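Local structure of prephenate dehydratase:Amino acid-binding ACT (Brucella abortus, 6VH5) at residues Asp38-Asn43 against Gly99-Pro104; Ile73-Thr78 against Val193-Val198; Leu109-Gly114 against Asp180-Asn185; Lys121-His126 against Ala166-Arg171. The protein probably catalyses the conversion of prephenate to phenylpyruvate, with loss of water and carbon dioxide, in phenylalanine biosynthesis, and carries an ACT domain that binds phenylalanine. All blocks are in the same frame, centred on the assembly; numbering follows the deposited sequence.

Interaction 1: residues Asp38-Asn43 against Gly99-Pro104; sequences DTACRN and GEYFLP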
loop_
_atom_site.group_PDB
_atom_site.type_symbol
_atom_site.label_atom_id
_atom_site.label_comp_id
_atom_site.label_asym_id
_atom_site.label_seq_id
_atom_site.Cartn_x
_atom_site.Cartn_y
_atom_site.Cartn_z
ATOM N N ASP A 38 12.763 11.132 -6.814
ATOM C CA ASP A 38 13.614 12.028 -7.593
ATOM C C ASP A 38 14.872 11.308 -8.073
ATOM O O ASP A 38 15.297 11.482 -9.222
ATOM C CB ASP A 38 13.956 13.254 -6.734
ATOM C CG ASP A 38 14.708 14.348 -7.490
ATOM O OD1 ASP A 38 14.943 14.235 -8.710
ATOM O OD2 ASP A 38 15.088 15.335 -6.832
ATOM N N THR A 39 15.474 10.486 -7.209
ATOM C CA THR A 39 16.649 9.714 -7.609
ATOM C C THR A 39 16.338 8.813 -8.801
ATOM O O THR A 39 17.117 8.742 -9.759
ATOM C CB THR A 39 17.138 8.871 -6.427
ATOM O OG1 THR A 39 17.419 9.727 -5.312
ATOM C CG2 THR A 39 18.390 8.061 -6.794
ATOM N N ALA A 40 15.185 8.149 -8.777
ATOM C CA ALA A 40 14.808 7.304 -9.906
ATOM C C ALA A 40 14.662 8.124 -11.190
ATOM O O ALA A 40 15.181 7.734 -12.244
ATOM C CB ALA A 40 13.521 6.547 -9.580
ATOM N N CYS A 41 14.002 9.286 -11.115
ATOM C CA CYS A 41 13.848 10.130 -12.302
ATOM C C CYS A 41 15.207 10.489 -12.895
ATOM O O CYS A 41 15.410 10.411 -14.113
ATOM C CB CYS A 41 13.082 11.413 -11.960
ATOM S SG CYS A 41 11.379 11.257 -11.368
ATOM N N ARG A 42 16.158 10.881 -12.037
ATOM C CA ARG A 42 17.459 11.322 -12.527
ATOM C C ARG A 42 18.292 10.161 -13.048
ATOM O O ARG A 42 19.043 10.330 -14.017
ATOM C CB ARG A 42 18.218 12.065 -11.425
ATOM C CG ARG A 42 17.646 13.424 -11.059
ATOM C CD ARG A 42 18.280 13.917 -9.774
ATOM N NE ARG A 42 17.613 15.095 -9.240
ATOM C CZ ARG A 42 18.106 16.328 -9.313
ATOM N NH1 ARG A 42 19.290 16.543 -9.879
ATOM N NH2 ARG A 42 17.423 17.341 -8.798
ATOM N N ASN A 43 18.175 8.983 -12.429
ATOM C CA ASN A 43 18.956 7.843 -12.895
ATOM C C ASN A 43 18.451 7.356 -14.243
ATOM O O ASN A 43 19.245 7.074 -15.150
ATOM C CB ASN A 43 18.896 6.695 -11.887
ATOM C CG ASN A 43 19.576 7.029 -10.575
ATOM O OD1 ASN A 43 20.169 8.104 -10.413
ATOM N ND2 ASN A 43 19.520 6.088 -9.637
ATOM N N GLY A 99 7.585 1.958 -18.967
ATOM C CA GLY A 99 8.854 1.614 -18.377
ATOM C C GLY A 99 8.731 1.235 -16.915
ATOM O O GLY A 99 7.706 1.493 -16.270
ATOM N N GLU A 100 9.776 0.609 -16.385
ATOM C CA GLU A 100 9.860 0.271 -14.975
ATOM C C GLU A 100 11.268 0.590 -14.495
ATOM O O GLU A 100 12.186 0.795 -15.293
ATOM C CB GLU A 100 9.498 -1.216 -14.711
ATOM C CG GLU A 100 10.485 -2.248 -15.254
ATOM C CD GLU A 100 10.171 -3.699 -14.818
ATOM O OE1 GLU A 100 9.175 -3.931 -14.086
ATOM O OE2 GLU A 100 10.938 -4.615 -15.206
ATOM N N TYR A 101 11.432 0.676 -13.182
ATOM C CA TYR A 101 12.751 0.972 -12.634
ATOM C C TYR A 101 12.853 0.379 -11.239
ATOM O O TYR A 101 11.912 0.485 -10.446
ATOM C CB TYR A 101 13.040 2.479 -12.593
ATOM C CG TYR A 101 14.472 2.784 -12.194
ATOM C CD1 TYR A 101 15.515 2.634 -13.103
ATOM C CD2 TYR A 101 14.785 3.191 -10.899
ATOM C CE1 TYR A 101 16.828 2.894 -12.739
ATOM C CE2 TYR A 101 16.099 3.447 -10.522
ATOM C CZ TYR A 101 17.108 3.303 -11.450
ATOM O OH TYR A 101 18.403 3.554 -11.086
ATOM N N PHE A 102 13.997 -0.235 -10.949
ATOM C CA PHE A 102 14.270 -0.840 -9.649
ATOM C C PHE A 102 15.412 -0.087 -8.987
ATOM O O PHE A 102 16.539 -0.081 -9.496
ATOM C CB PHE A 102 14.614 -2.326 -9.797
ATOM C CG PHE A 102 13.460 -3.164 -10.270
ATOM C CD1 PHE A 102 13.119 -3.205 -11.614
ATOM C CD2 PHE A 102 12.720 -3.916 -9.369
ATOM C CE1 PHE A 102 12.055 -3.969 -12.050
ATOM C CE2 PHE A 102 11.652 -4.685 -9.797
ATOM C CZ PHE A 102 11.320 -4.711 -11.139
ATOM N N LEU A 103 15.128 0.526 -7.844
ATOM C CA LEU A 103 16.120 1.340 -7.142
ATOM C C LEU A 103 16.449 0.760 -5.771
ATOM O O LEU A 103 15.552 0.634 -4.920
ATOM C CB LEU A 103 15.633 2.785 -7.018
ATOM C CG LEU A 103 16.489 3.700 -6.149
ATOM C CD1 LEU A 103 17.779 4.023 -6.862
ATOM C CD2 LEU A 103 15.710 4.988 -5.897
ATOM N N PRO A 104 17.698 0.382 -5.512
ATOM C CA PRO A 104 18.091 0.020 -4.137
ATOM C C PRO A 104 17.989 1.227 -3.211
ATOM O O PRO A 104 18.538 2.293 -3.496
ATOM C CB PRO A 104 19.540 -0.452 -4.293
ATOM C CG PRO A 104 19.651 -0.853 -5.746
ATOM C CD PRO A 104 18.763 0.111 -6.490
#
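Y101 reaches out from strand 99-104 to the helix 38-43 and meets it through CD2, CE2 and the hydroxyl. With CG anti to the backbone N (chi1 -173°), the ring is carried toward the helix; CD2 packs against the methyl of A40, A40 CB to Y101 CD2 being 3.8 Å. One helical turn further on, N43 crosses the tyrosine at about a right angle, its amide plane tilted 67° from the ring plane. N43 ND2 donates to Y101 OH at 3.1 Å, with the hydroxyl close to the amide plane, and N43 CB also sits near that oxygen. The tyrosine is thus touched by a methyl at CD2 and hydrogen-bonded at its hydroxyl.

L103, two residues along the strand and on the same side, turns its two methyls to the helix. L103 CD1 lies 4.1 Å from T39 CG2 and also comes up to the N43 amide, while CD2 leans on T39. The threonine offers its methyl to the leucine, and its hydroxyl turns back to the carbonyl of A35.

Helix 36-44 here lies across an edge strand of the five-stranded sheet, 96-104, with the axes of 38-43 and 99-104 9.4 Å apart. A40 and L103 both touch F196 of the adjoining strand 193-200, and helix 171-176 reaches T39 and R42 through L172.

Interaction 2: residues Ile73-Thr78 against Val193-Val198; sequences IPIENT and VTRFVV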
loop_
_atom_site.group_PDB
_atom_site.type_symbol
_atom_site.label_atom_id
_atom_site.label_comp_id
_atom_site.label_asym_id
_atom_site.label_seq_id
_atom_site.Cartn_x
_atom_site.Cartn_y
_atom_site.Cartn_z
ATOM N N ILE A 73 6.292 6.588 -10.551
ATOM C CA ILE A 73 5.406 6.175 -9.469
ATOM C C ILE A 73 5.930 4.887 -8.847
ATOM O O ILE A 73 6.139 3.902 -9.555
ATOM C CB ILE A 73 3.961 5.969 -9.950
ATOM C CG1 ILE A 73 3.433 7.240 -10.632
ATOM C CG2 ILE A 73 3.091 5.494 -8.787
ATOM C CD1 ILE A 73 3.479 8.473 -9.764
ATOM N N PRO A 74 6.162 4.848 -7.536
ATOM C CA PRO A 74 6.528 3.586 -6.884
ATOM C C PRO A 74 5.310 2.700 -6.677
ATOM O O PRO A 74 4.230 3.173 -6.311
ATOM C CB PRO A 74 7.111 4.044 -5.540
ATOM C CG PRO A 74 6.430 5.344 -5.266
ATOM C CD PRO A 74 6.233 5.997 -6.612
ATOM N N ILE A 75 5.482 1.403 -6.935
ATOM C CA ILE A 75 4.389 0.457 -6.737
ATOM C C ILE A 75 4.777 -0.740 -5.890
ATOM O O ILE A 75 3.884 -1.418 -5.350
ATOM C CB ILE A 75 3.800 -0.004 -8.086
ATOM C CG1 ILE A 75 4.840 -0.754 -8.911
ATOM C CG2 ILE A 75 3.272 1.216 -8.870
ATOM C CD1 ILE A 75 4.217 -1.563 -10.032
ATOM N N GLU A 76 6.060 -1.050 -5.728
ATOM C CA GLU A 76 6.493 -2.130 -4.853
ATOM C C GLU A 76 7.683 -1.659 -4.030
ATOM O O GLU A 76 8.573 -0.979 -4.549
ATOM C CB GLU A 76 6.884 -3.384 -5.638
ATOM C CG GLU A 76 5.736 -4.036 -6.362
ATOM C CD GLU A 76 6.199 -5.070 -7.360
ATOM O OE1 GLU A 76 7.344 -5.538 -7.232
ATOM O OE2 GLU A 76 5.437 -5.372 -8.301
ATOM N N ASN A 77 7.674 -1.995 -2.740
ATOM C CA ASN A 77 8.819 -1.775 -1.863
ATOM C C ASN A 77 9.006 -2.971 -0.944
ATOM O O ASN A 77 8.048 -3.418 -0.306
ATOM C CB ASN A 77 8.657 -0.515 -1.015
ATOM C CG ASN A 77 9.752 -0.396 0.020
ATOM O OD1 ASN A 77 9.556 -0.725 1.195
ATOM N ND2 ASN A 77 10.923 0.044 -0.417
ATOM N N THR A 78 10.254 -3.441 -0.834
ATOM C CA THR A 78 10.559 -4.680 -0.114
ATOM C C THR A 78 10.259 -4.604 1.387
ATOM O O THR A 78 9.910 -5.622 1.991
ATOM C CB THR A 78 12.021 -5.052 -0.344
ATOM O OG1 THR A 78 12.253 -5.203 -1.751
ATOM C CG2 THR A 78 12.354 -6.357 0.340
ATOM N N VAL A 193 14.413 -2.503 -1.666
ATOM C CA VAL A 193 14.274 -2.120 -3.068
ATOM C C VAL A 193 12.874 -1.573 -3.321
ATOM O O VAL A 193 11.888 -2.085 -2.779
ATOM C CB VAL A 193 14.562 -3.315 -3.997
ATOM C CG1 VAL A 193 14.621 -2.859 -5.439
ATOM C CG2 VAL A 193 15.866 -3.973 -3.594
ATOM N N THR A 194 12.792 -0.524 -4.132
ATOM C CA THR A 194 11.524 0.027 -4.592
ATOM C C THR A 194 11.390 -0.178 -6.097
ATOM O O THR A 194 12.347 0.049 -6.849
ATOM C CB THR A 194 11.386 1.523 -4.259
ATOM O OG1 THR A 194 11.136 1.685 -2.860
ATOM C CG2 THR A 194 10.206 2.131 -5.037
ATOM N N ARG A 195 10.218 -0.624 -6.529
ATOM C CA ARG A 195 9.927 -0.782 -7.948
ATOM C C ARG A 195 9.042 0.366 -8.408
ATOM O O ARG A 195 7.941 0.571 -7.873
ATOM C CB ARG A 195 9.259 -2.118 -8.242
ATOM C CG ARG A 195 8.725 -2.216 -9.676
ATOM C CD ARG A 195 8.147 -3.614 -9.969
ATOM N NE ARG A 195 7.885 -3.754 -11.393
ATOM C CZ ARG A 195 6.772 -4.244 -11.918
ATOM N NH1 ARG A 195 5.793 -4.684 -11.141
ATOM N NH2 ARG A 195 6.648 -4.298 -13.230
ATOM N N PHE A 196 9.506 1.092 -9.411
ATOM C CA PHE A 196 8.692 2.127 -10.018
ATOM C C PHE A 196 8.156 1.651 -11.363
ATOM O O PHE A 196 8.721 0.758 -12.000
ATOM C CB PHE A 196 9.492 3.418 -10.222
ATOM C CG PHE A 196 10.083 3.983 -8.972
ATOM C CD1 PHE A 196 11.294 3.512 -8.483
ATOM C CD2 PHE A 196 9.443 5.005 -8.294
ATOM C CE1 PHE A 196 11.849 4.042 -7.338
ATOM C CE2 PHE A 196 9.992 5.543 -7.143
ATOM C CZ PHE A 196 11.196 5.060 -6.663
ATOM N N VAL A 197 7.055 2.273 -11.788
ATOM C CA VAL A 197 6.570 2.195 -13.161
ATOM C C VAL A 197 6.539 3.612 -13.715
ATOM O O VAL A 197 6.223 4.563 -12.995
ATOM C CB VAL A 197 5.177 1.544 -13.275
ATOM C CG1 VAL A 197 5.272 0.033 -13.049
ATOM C CG2 VAL A 197 4.220 2.193 -12.291
ATOM N N VAL A 198 6.897 3.747 -14.984
ATOM C CA VAL A 198 6.888 5.024 -15.682
ATOM C C VAL A 198 5.563 5.147 -16.426
ATOM O O VAL A 198 5.231 4.291 -17.250
ATOM C CB VAL A 198 8.079 5.115 -16.646
ATOM C CG1 VAL A 198 8.212 6.516 -17.223
ATOM C CG2 VAL A 198 9.353 4.679 -15.927
#
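Strands 73-77 and 193-198 pair antiparallel in the mixed sheet of the prephenate dehydratase domain, whose fold is related to the type 2 periplasmic binding proteins, and a classic beta bulge interrupts their register. I73 and V197 form a hydrogen-bonded pair, P74 and F196 a non-hydrogen-bonded one; then R195 is matched by two residues, I75 and E76. The carbonyl of R195 accepts twice: I75 N approaches R195 O at 2.8 Å and almost in line with the C=O, while E76 N takes a lone pair of R195 O in the carbonyl plane at 3.3 Å. The extra residue shifts the pairing by one, and N77 then lies opposite T194.

P74 and F196 share a face with T194 and N77. P74 CB packs on F196 CE2 at 3.6 Å, and the methyl of T194 rests over one face of the same ring, offset toward its rim. T194, predicted to be essential for dehydratase activity, turns its hydroxyl to the amide of N77, N77 ND2 to T194 OG1 3.0 Å. The oxygen of that amide, OD1, is held by the backbone N-H groups of L79 and G81.

On the opposite face of the sheet, E76 and R195 run side by side. R195 stretches out from CG to NE, and its guanidinium also has E100 and D264 as partners, while E76 also pairs with K246, a residue of a phenylalanine pocket. I75 CD1 lies over one guanidinium face. In the salt bridge of R195 NH1 to E76 OE2, 2.9 Å, OE2 lies near the guanidinium plane, whereas NH1 stands 48° out of the carboxylate plane.

Interaction 3: residues Leu109-Gly114 against Asp180-Asn185; sequences LMVLPG and DILEEN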
loop_
_atom_site.group_PDB
_atom_site.type_symbol
_atom_site.label_atom_id
_atom_site.label_comp_id
_atom_site.label_asym_id
_atom_site.label_seq_id
_atom_site.Cartn_x
_atom_site.Cartn_y
_atom_site.Cartn_z
ATOM N N LEU A 109 23.466 9.154 6.817
ATOM C CA LEU A 109 23.475 10.039 7.978
ATOM C C LEU A 109 24.228 11.300 7.580
ATOM O O LEU A 109 25.432 11.260 7.307
ATOM C CB LEU A 109 24.115 9.345 9.183
ATOM C CG LEU A 109 24.405 10.158 10.452
ATOM C CD1 LEU A 109 23.133 10.626 11.152
ATOM C CD2 LEU A 109 25.249 9.311 11.406
ATOM N N MET A 110 23.518 12.417 7.516
ATOM C CA MET A 110 24.089 13.646 6.999
ATOM C C MET A 110 23.963 14.752 8.033
ATOM O O MET A 110 23.000 14.802 8.804
ATOM C CB MET A 110 23.415 14.072 5.687
ATOM C CG MET A 110 21.917 14.054 5.739
ATOM S SD MET A 110 21.185 14.311 4.110
ATOM C CE MET A 110 21.561 12.752 3.295
ATOM N N VAL A 111 24.943 15.649 8.023
ATOM C CA VAL A 111 25.051 16.727 8.997
ATOM C C VAL A 111 25.529 17.988 8.288
ATOM O O VAL A 111 25.901 17.969 7.112
ATOM C CB VAL A 111 26.010 16.369 10.153
ATOM C CG1 VAL A 111 25.449 15.214 10.981
ATOM C CG2 VAL A 111 27.390 16.022 9.603
ATOM N N LEU A 112 25.526 19.094 9.022
ATOM C CA LEU A 112 26.031 20.330 8.456
ATOM C C LEU A 112 27.529 20.198 8.180
ATOM O O LEU A 112 28.217 19.401 8.825
ATOM C CB LEU A 112 25.767 21.501 9.394
ATOM C CG LEU A 112 24.303 21.861 9.643
ATOM C CD1 LEU A 112 24.204 22.750 10.885
ATOM C CD2 LEU A 112 23.699 22.555 8.422
ATOM N N PRO A 113 28.050 20.944 7.204
ATOM C CA PRO A 113 29.461 20.780 6.818
ATOM C C PRO A 113 30.411 21.004 7.990
ATOM O O PRO A 113 30.287 21.975 8.742
ATOM C CB PRO A 113 29.648 21.839 5.725
ATOM C CG PRO A 113 28.260 22.035 5.152
ATOM C CD PRO A 113 27.332 21.886 6.324
ATOM N N GLY A 114 31.366 20.089 8.140
ATOM C CA GLY A 114 32.357 20.175 9.193
ATOM C C GLY A 114 31.896 19.755 10.573
ATOM O O GLY A 114 32.704 19.772 11.506
ATOM N N ASP A 180 27.102 17.319 4.681
ATOM C CA ASP A 180 28.143 16.311 4.805
ATOM C C ASP A 180 27.526 14.972 5.168
ATOM O O ASP A 180 26.660 14.897 6.041
ATOM C CB ASP A 180 29.145 16.700 5.894
ATOM C CG ASP A 180 30.268 17.564 5.379
ATOM O OD1 ASP A 180 30.387 17.697 4.142
ATOM O OD2 ASP A 180 31.047 18.080 6.212
ATOM N N ILE A 181 27.988 13.910 4.513
ATOM C CA ILE A 181 27.571 12.555 4.859
ATOM C C ILE A 181 28.573 12.020 5.871
ATOM O O ILE A 181 29.727 11.737 5.537
ATOM C CB ILE A 181 27.475 11.647 3.630
ATOM C CG1 ILE A 181 26.315 12.111 2.750
ATOM C CG2 ILE A 181 27.290 10.189 4.058
ATOM C CD1 ILE A 181 26.048 11.238 1.567
ATOM N N LEU A 182 28.130 11.910 7.122
ATOM C CA LEU A 182 28.996 11.429 8.188
ATOM C C LEU A 182 29.210 9.922 8.082
ATOM O O LEU A 182 30.332 9.439 8.261
ATOM C CB LEU A 182 28.380 11.798 9.530
ATOM C CG LEU A 182 29.193 11.727 10.806
ATOM C CD1 LEU A 182 30.552 12.400 10.642
ATOM C CD2 LEU A 182 28.372 12.397 11.876
ATOM N N GLU A 183 28.145 9.166 7.799
ATOM C CA GLU A 183 28.225 7.721 7.632
ATOM C C GLU A 183 27.319 7.296 6.482
ATOM O O GLU A 183 26.255 7.877 6.255
ATOM C CB GLU A 183 27.855 6.970 8.924
ATOM C CG GLU A 183 28.458 5.577 9.028
ATOM C CD GLU A 183 28.082 4.852 10.316
ATOM O OE1 GLU A 183 27.724 3.653 10.254
ATOM O OE2 GLU A 183 28.123 5.490 11.391
ATOM N N GLU A 184 27.745 6.254 5.777
ATOM C CA GLU A 184 27.091 5.802 4.559
ATOM C C GLU A 184 26.274 4.556 4.838
ATOM O O GLU A 184 26.669 3.726 5.657
ATOM C CB GLU A 184 28.120 5.500 3.470
ATOM C CG GLU A 184 28.574 6.720 2.695
ATOM C CD GLU A 184 29.625 6.393 1.655
ATOM O OE1 GLU A 184 30.066 5.223 1.593
ATOM O OE2 GLU A 184 30.012 7.309 0.900
ATOM N N ASN A 185 25.121 4.445 4.176
ATOM C CA ASN A 185 24.319 3.214 4.155
ATOM C C ASN A 185 24.075 2.674 5.564
ATOM O O ASN A 185 24.445 1.549 5.901
ATOM C CB ASN A 185 24.980 2.150 3.272
ATOM C CG ASN A 185 24.980 2.532 1.810
ATOM O OD1 ASN A 185 24.242 3.432 1.390
ATOM N ND2 ASN A 185 25.824 1.868 1.026
#
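D180 grips the end of the neighbouring strand with both backbone and side chain. Its carbonyl takes V111 N, with V111 N to D180 O at 2.7 Å, and its own N-H returns a bond to V111 O, so the two residues make a hydrogen-bonded antiparallel pair. Beyond V111 the chain bends, and the carboxylate follows it: G114 N donates to D180 OD2 at 2.8 Å, meeting that oxygen on the anti side and 33° out of the carboxylate plane. P113 CA lies 3.2 Å from D180 OD2. The carboxylate thus ties the loop after V111 back to strand 180-183.

At the other end the register slips: L182 and E183 together sit opposite the single residue L109, making a classic bulge. L182 N bonds to L109 O at 2.8 Å, E183 N adds a weak bond to that carbonyl, and L109 N donates to E183 O. The bulge goes with a corner in the chain at L182, whose side chain swings away from its own backbone N (chi1 -165°), setting L182 CD2 4.2 Å from V111 CG1. I120 touches both of these side chains. The carboxylate of E183 is held in turn by a salt bridge to R117.

Strand 180-183 is an edge strand of its five-stranded mixed sheet, next to strand 108-111, with strand 165-169 following. L109 and V111 rest on A166, while M110 and I181 pack on A174 of helix 171-176.

Interaction 4: residues Lys121-His126 against Ala166-Arg171; sequences KTVHSH and AALAPR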
loop_
_atom_site.group_PDB
_atom_site.type_symbol
_atom_site.label_atom_id
_atom_site.label_comp_id
_atom_site.label_asym_id
_atom_site.label_seq_id
_atom_site.Cartn_x
_atom_site.Cartn_y
_atom_site.Cartn_z
ATOM N N LYS A 121 22.999 15.289 18.571
ATOM C CA LYS A 121 22.087 14.822 19.608
ATOM C C LYS A 121 20.802 14.240 19.039
ATOM O O LYS A 121 20.285 13.248 19.565
ATOM C CB LYS A 121 21.752 15.969 20.575
ATOM N N THR A 122 20.286 14.801 17.952
ATOM C CA THR A 122 19.018 14.366 17.393
ATOM C C THR A 122 19.190 13.940 15.945
ATOM O O THR A 122 20.001 14.493 15.196
ATOM C CB THR A 122 17.959 15.472 17.449
ATOM O OG1 THR A 122 18.481 16.651 16.830
ATOM C CG2 THR A 122 17.562 15.776 18.878
ATOM N N VAL A 123 18.401 12.950 15.561
ATOM C CA VAL A 123 18.364 12.457 14.198
ATOM C C VAL A 123 16.942 12.637 13.693
ATOM O O VAL A 123 15.988 12.188 14.339
ATOM C CB VAL A 123 18.813 10.986 14.127
ATOM C CG1 VAL A 123 18.706 10.479 12.709
ATOM C CG2 VAL A 123 20.236 10.845 14.650
ATOM N N HIS A 124 16.800 13.318 12.561
ATOM C CA HIS A 124 15.500 13.686 12.013
ATOM C C HIS A 124 15.231 12.928 10.721
ATOM O O HIS A 124 16.086 12.894 9.828
ATOM C CB HIS A 124 15.430 15.188 11.758
ATOM C CG HIS A 124 15.610 16.004 12.993
ATOM N ND1 HIS A 124 14.581 16.717 13.566
ATOM C CD2 HIS A 124 16.694 16.205 13.777
ATOM C CE1 HIS A 124 15.027 17.333 14.646
ATOM N NE2 HIS A 124 16.305 17.035 14.799
ATOM N N SER A 125 14.039 12.359 10.608
ATOM C CA SER A 125 13.667 11.606 9.412
ATOM C C SER A 125 12.180 11.281 9.489
ATOM O O SER A 125 11.510 11.566 10.488
ATOM C CB SER A 125 14.505 10.326 9.296
ATOM O OG SER A 125 14.567 9.871 7.963
ATOM N N HIS A 126 11.674 10.651 8.427
ATOM C CA HIS A 126 10.308 10.150 8.427
ATOM C C HIS A 126 10.198 8.996 9.416
ATOM O O HIS A 126 11.108 8.170 9.527
ATOM C CB HIS A 126 9.925 9.685 7.021
ATOM C CG HIS A 126 8.512 9.208 6.903
ATOM N ND1 HIS A 126 8.144 7.913 7.194
ATOM C CD2 HIS A 126 7.379 9.848 6.526
ATOM C CE1 HIS A 126 6.843 7.774 7.005
ATOM N NE2 HIS A 126 6.355 8.934 6.599
ATOM N N ALA A 166 21.061 16.082 12.945
ATOM C CA ALA A 166 21.438 15.243 11.818
ATOM C C ALA A 166 20.191 14.744 11.085
ATOM O O ALA A 166 19.070 14.800 11.599
ATOM C CB ALA A 166 22.283 14.062 12.288
ATOM N N ALA A 167 20.382 14.274 9.860
ATOM C CA ALA A 167 19.270 13.734 9.084
ATOM C C ALA A 167 19.629 12.373 8.497
ATOM O O ALA A 167 20.798 12.088 8.222
ATOM C CB ALA A 167 18.844 14.686 7.948
ATOM N N LEU A 168 18.602 11.544 8.297
ATOM C CA LEU A 168 18.698 10.289 7.554
ATOM C C LEU A 168 17.902 10.470 6.270
ATOM O O LEU A 168 16.673 10.589 6.315
ATOM C CB LEU A 168 18.142 9.124 8.364
ATOM C CG LEU A 168 18.811 8.779 9.679
ATOM C CD1 LEU A 168 17.942 7.815 10.457
ATOM C CD2 LEU A 168 20.161 8.169 9.383
ATOM N N ALA A 169 18.593 10.460 5.135
ATOM C CA ALA A 169 17.986 10.853 3.871
ATOM C C ALA A 169 18.718 10.158 2.737
ATOM O O ALA A 169 19.826 9.637 2.925
ATOM C CB ALA A 169 18.026 12.380 3.700
ATOM N N PRO A 170 18.128 10.135 1.535
ATOM C CA PRO A 170 18.824 9.556 0.380
ATOM C C PRO A 170 20.053 10.370 0.015
ATOM O O PRO A 170 20.132 11.572 0.274
ATOM C CB PRO A 170 17.774 9.617 -0.740
ATOM C CG PRO A 170 16.453 9.671 -0.030
ATOM C CD PRO A 170 16.746 10.510 1.197
ATOM N N ARG A 171 21.004 9.695 -0.638
ATOM C CA ARG A 171 22.271 10.331 -0.988
ATOM C C ARG A 171 22.054 11.616 -1.785
ATOM O O ARG A 171 22.797 12.590 -1.611
ATOM C CB ARG A 171 23.145 9.352 -1.774
ATOM C CG ARG A 171 24.393 9.984 -2.378
ATOM C CD ARG A 171 25.259 8.967 -3.101
ATOM N NE ARG A 171 25.467 7.776 -2.285
ATOM C CZ ARG A 171 26.425 7.645 -1.370
ATOM N NH1 ARG A 171 26.524 6.516 -0.680
ATOM N NH2 ARG A 171 27.271 8.642 -1.132
#
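Strands 122-125 and 166-169 run parallel, their directions 34° apart, and zip together through A166 N to T122 O (3.0 Å), H124 N to A166 O (2.9 Å) and L168 N to H124 O (3.2 Å). V123 pairs with A166 and H124 with A167, so the side chains alternate between the two faces. On the V123 face, a chi1 of 177° points the CG1 branch opposite the main-chain nitrogen and onto L168, the two side chains slanting across one another with V123 CG1 3.5 Å from L168 CG.

The H124 ring lies on the other face and brings its edge, at CD2, near the carbonyl of A166. Its far nitrogen doubles back along its own strand: H124 NE2 and T122 OG1 are hydrogen-bonded at 3.0 Å, which fixes the turn of the imidazole. At the C-terminal end S125 carries the pairing one step further with its side chain, for S125 OG donates to L168 O at 2.8 Å.

Just past it H126 N-caps the following helix, its ND1 accepting from H128 N. Helix 150-160, in the connection between the two strands, packs against S125 and A167. Parallel central strands flanked by helices are characteristic of the alpha/beta lobes of the type 2 periplasmic binding protein fold.

How the interactions relate
Interactions 1 and 2 belong to one five-stranded sheet, interactions 3 and 4 to the other, and each pair shares neighbouring strands. Y101 O probably accepts from F196 N and E100 bridges to R195, tying 1 to 2; M110 N probably bonds to A167 O, tying 3 to 4. Between the sheets the centres stand 22 to 26 Å apart without touching. Interactions 2 and 4 are buried strand pairs, but 2 is antiparallel and carries a salt bridge, whereas 4 is parallel and has none, relying on V123 against L168 and on side-chain hydrogen bonds. Interactions 1 and 3 lie nearer the surface: a helix packed on an edge strand, and an edge pair finished by an aspartate. Interactions 3 and 4 are nested inside the loop that 2 closes.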